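Local coordinates for protein superoxide dismutase 1 (Perkinsus marinus, PDB 2CW2) that probably protects cells from superoxide radicals, as an iron-dependent enzyme that converts superoxide to hydrogen peroxide and oxygen, at residues A[30-35]-A[78-83]. Sequence-based numbering, arbitrary orientation.
Sequences TGPFQC and TIASKT
Phe-33 carries the contact, reaching from the N-terminal loop to the end of the short helix 77-81 and presenting the rim of its ring to two backbone carbonyls. Phe-33 CZ lies 3.4 Å from Lys-82 O, and Phe-33 CE1 flanks the same oxygen at 3.6 Å. Ile-79 O sits farther off, 3.9 Å from Phe-33 CZ. Both oxygens lie at the ring edge, in its plane, where they meet the slightly positive C-H rim rather than the pi cloud; no hydrogen bond crosses between the segments. With CG anti to its own carbonyl carbon and beside the backbone N (chi1 -63°), the ring lies alongside Pro-32 and points its CZ end at the helix end. Ile-79 O also accepts a hydrogen bond from Lys-82 N at 3.1 Å.

Both segments belong to the alpha-hairpin domain of the iron/manganese superoxide dismutase fold, and the contact joins its N-terminal loop to the link between the long helices 51-73 and 93-110, at the surface and away from the iron site. Leu-69 of helix 51-73 and Leu-84 and Ile-87 of helix 84-90 also touch the Phe-33 side chain, while Phe-33 O is hydrogen-bonded to Asn-70 ND2.

Beside the ring, Pro-32 turns toward the helix and makes a looser apolar contact, with Pro-32 CG 4.5 Å from Ala-80 CB. The peptide bond before Pro-32 is cis, placing a sharp bend just ahead of the two residues that meet the helix. Across this bend the Gln-34 amide folds back, and Gln-34 NE2 donates to Thr-30 O at 2.8 Å in a nearly straight bond (169°), with the acceptor close to the amide plane. The Lys-82 chain runs away from the loop, nearly fully extended beyond CB, to a weak, long ion pair with Glu-91.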
ATOM      1  N   THR A  30       4.774  -4.175 -29.213  1.00 37.73           N
ATOM      2  CA  THR A  30       3.851  -4.332 -28.092  1.00 35.26           C
ATOM      3  C   THR A  30       2.977  -3.095 -27.937  1.00 32.23           C
ATOM      4  O   THR A  30       3.371  -1.982 -28.305  1.00 30.99           O
ATOM      5  CB  THR A  30       4.577  -4.659 -26.783  1.00 36.62           C
ATOM      6  OG1 THR A  30       5.422  -3.562 -26.409  1.00 37.51           O
ATOM      7  CG2 THR A  30       5.540  -5.838 -26.980  1.00 37.33           C
ATOM      8  N   GLY A  31       1.784  -3.306 -27.400  1.00 28.02           N
ATOM      9  CA  GLY A  31       0.756  -2.295 -27.405  1.00 23.32           C
ATOM     10  C   GLY A  31      -0.530  -3.011 -27.058  1.00 20.34           C
ATOM     11  O   GLY A  31      -0.504  -4.180 -26.670  1.00 21.36           O
ATOM     12  N   PRO A  32      -1.653  -2.334 -27.218  1.00 17.42           N
ATOM     13  CA  PRO A  32      -1.702  -0.980 -27.776  1.00 16.15           C
ATOM     14  C   PRO A  32      -1.360   0.166 -26.814  1.00 15.40           C
ATOM     15  O   PRO A  32      -1.055   1.258 -27.293  1.00 15.47           O
ATOM     16  CB  PRO A  32      -3.169  -0.855 -28.186  1.00 16.29           C
ATOM     17  CG  PRO A  32      -3.877  -1.651 -27.163  1.00 16.96           C
ATOM     18  CD  PRO A  32      -2.994  -2.843 -26.893  1.00 16.53           C
ATOM     19  N   PHE A  33      -1.444  -0.047 -25.504  1.00 14.52           N
ATOM     20  CA  PHE A  33      -1.147   1.020 -24.565  1.00 13.96           C
ATOM     21  C   PHE A  33       0.361   1.128 -24.413  1.00 14.90           C
ATOM     22  O   PHE A  33       1.077   0.130 -24.555  1.00 14.85           O
ATOM     23  CB  PHE A  33      -1.826   0.763 -23.201  1.00 12.63           C
ATOM     24  CG  PHE A  33      -3.305   0.736 -23.272  1.00 12.11           C
ATOM     25  CD1 PHE A  33      -4.036   1.918 -23.277  1.00 11.80           C
ATOM     26  CD2 PHE A  33      -3.975  -0.469 -23.367  1.00 11.67           C
ATOM     27  CE1 PHE A  33      -5.420   1.898 -23.356  1.00 12.40           C
ATOM     28  CE2 PHE A  33      -5.366  -0.502 -23.452  1.00 12.29           C
ATOM     29  CZ  PHE A  33      -6.090   0.688 -23.440  1.00 11.72           C
ATOM     30  N   GLN A  34       0.850   2.338 -24.176  1.00 15.93           N
ATOM     31  CA  GLN A  34       2.274   2.535 -23.970  1.00 17.43           C
ATOM     32  C   GLN A  34       2.540   3.283 -22.685  1.00 16.29           C
ATOM     33  O   GLN A  34       1.684   3.998 -22.162  1.00 17.47           O
ATOM     34  CB  GLN A  34       2.925   3.289 -25.139  1.00 20.44           C
ATOM     35  CG  GLN A  34       2.624   2.733 -26.519  1.00 24.44           C
ATOM     36  CD  GLN A  34       3.280   1.386 -26.806  1.00 27.57           C
ATOM     37  OE1 GLN A  34       4.365   1.080 -26.296  1.00 30.05           O
ATOM     38  NE2 GLN A  34       2.628   0.584 -27.651  1.00 29.00           N
ATOM     39  N   CYS A  35       3.748   3.118 -22.190  1.00 14.41           N
ATOM     40  CA  CYS A  35       4.183   3.815 -20.985  1.00 14.46           C
ATOM     41  C   CYS A  35       5.030   4.991 -21.449  1.00 15.53           C
ATOM     42  O   CYS A  35       6.157   4.795 -21.926  1.00 14.86           O
ATOM     43  CB  CYS A  35       4.998   2.847 -20.124  1.00 12.95           C
ATOM     44  SG  CYS A  35       5.622   3.559 -18.589  1.00 14.66           S
ATOM     45  N   THR A  78     -12.944  -4.883 -26.034  1.00 25.28           N
ATOM     46  CA  THR A  78     -13.640  -3.784 -25.390  1.00 24.81           C
ATOM     47  C   THR A  78     -12.660  -2.910 -24.600  1.00 24.28           C
ATOM     48  O   THR A  78     -12.630  -1.679 -24.751  1.00 24.61           O
ATOM     49  CB  THR A  78     -14.749  -4.353 -24.452  1.00 25.74           C
ATOM     50  OG1 THR A  78     -15.912  -4.675 -25.225  1.00 26.76           O
ATOM     51  CG2 THR A  78     -15.257  -3.291 -23.491  1.00 26.02           C
ATOM     52  N   ILE A  79     -11.852  -3.544 -23.758  1.00 23.15           N
ATOM     53  CA  ILE A  79     -10.843  -2.799 -23.020  1.00 21.79           C
ATOM     54  C   ILE A  79      -9.837  -2.200 -24.007  1.00 21.25           C
ATOM     55  O   ILE A  79      -9.527  -1.002 -23.964  1.00 19.69           O
ATOM     56  CB  ILE A  79     -10.126  -3.701 -22.010  1.00 22.49           C
ATOM     57  CG1 ILE A  79     -10.922  -3.747 -20.695  1.00 22.71           C
ATOM     58  CG2 ILE A  79      -8.710  -3.190 -21.745  1.00 21.64           C
ATOM     59  CD1 ILE A  79     -11.107  -5.136 -20.160  1.00 23.98           C
ATOM     60  N   ALA A  80      -9.319  -2.959 -25.275  1.00 16.73           N
ATOM     61  CA  ALA A  80      -8.466  -2.304 -26.263  1.00 18.14           C
ATOM     62  C   ALA A  80      -9.107  -1.076 -26.923  1.00 18.66           C
ATOM     63  O   ALA A  80      -8.398  -0.175 -27.358  1.00 20.31           O
ATOM     64  CB  ALA A  80      -8.032  -3.308 -27.311  1.00 17.11           C
ATOM     65  N   SER A  81     -10.433  -1.028 -27.006  1.00 18.67           N
ATOM     66  CA  SER A  81     -11.094   0.078 -27.694  1.00 19.00           C
ATOM     67  C   SER A  81     -11.230   1.341 -26.853  1.00 18.57           C
ATOM     68  O   SER A  81     -11.513   2.414 -27.392  1.00 18.79           O
ATOM     69  CB  SER A  81     -12.460  -0.350 -28.246  1.00 20.79           C
ATOM     70  OG  SER A  81     -13.435  -0.486 -27.218  1.00 21.90           O
ATOM     71  N   LYS A  82     -10.985   1.227 -25.548  1.00 16.72           N
ATOM     72  CA  LYS A  82     -11.226   2.333 -24.624  1.00 16.95           C
ATOM     73  C   LYS A  82      -9.961   3.074 -24.203  1.00 15.85           C
ATOM     74  O   LYS A  82      -8.900   2.476 -23.999  1.00 13.87           O
ATOM     75  CB  LYS A  82     -11.946   1.834 -23.363  1.00 16.24           C
ATOM     76  CG  LYS A  82     -13.318   1.245 -23.629  1.00 17.87           C
ATOM     77  CD  LYS A  82     -14.122   1.126 -22.347  1.00 18.11           C
ATOM     78  CE  LYS A  82     -15.589   0.787 -22.635  1.00 19.47           C
ATOM     79  NZ  LYS A  82     -16.324   0.380 -21.374  1.00 19.69           N
ATOM     80  N   THR A  83     -10.116   4.383 -24.039  1.00 15.70           N
ATOM     81  CA  THR A  83      -9.050   5.235 -23.551  1.00 16.95           C
ATOM     82  C   THR A  83      -8.914   4.900 -22.082  1.00 15.87           C
ATOM     83  O   THR A  83      -9.843   4.342 -21.483  1.00 13.10           O
ATOM     84  CB  THR A  83      -9.463   6.703 -23.735  1.00 18.30           C
ATOM     85  OG1 THR A  83      -9.439   7.025 -25.148  1.00 20.63           O
ATOM     86  CG2 THR A  83      -8.428   7.613 -23.196  1.00 20.65           C
TER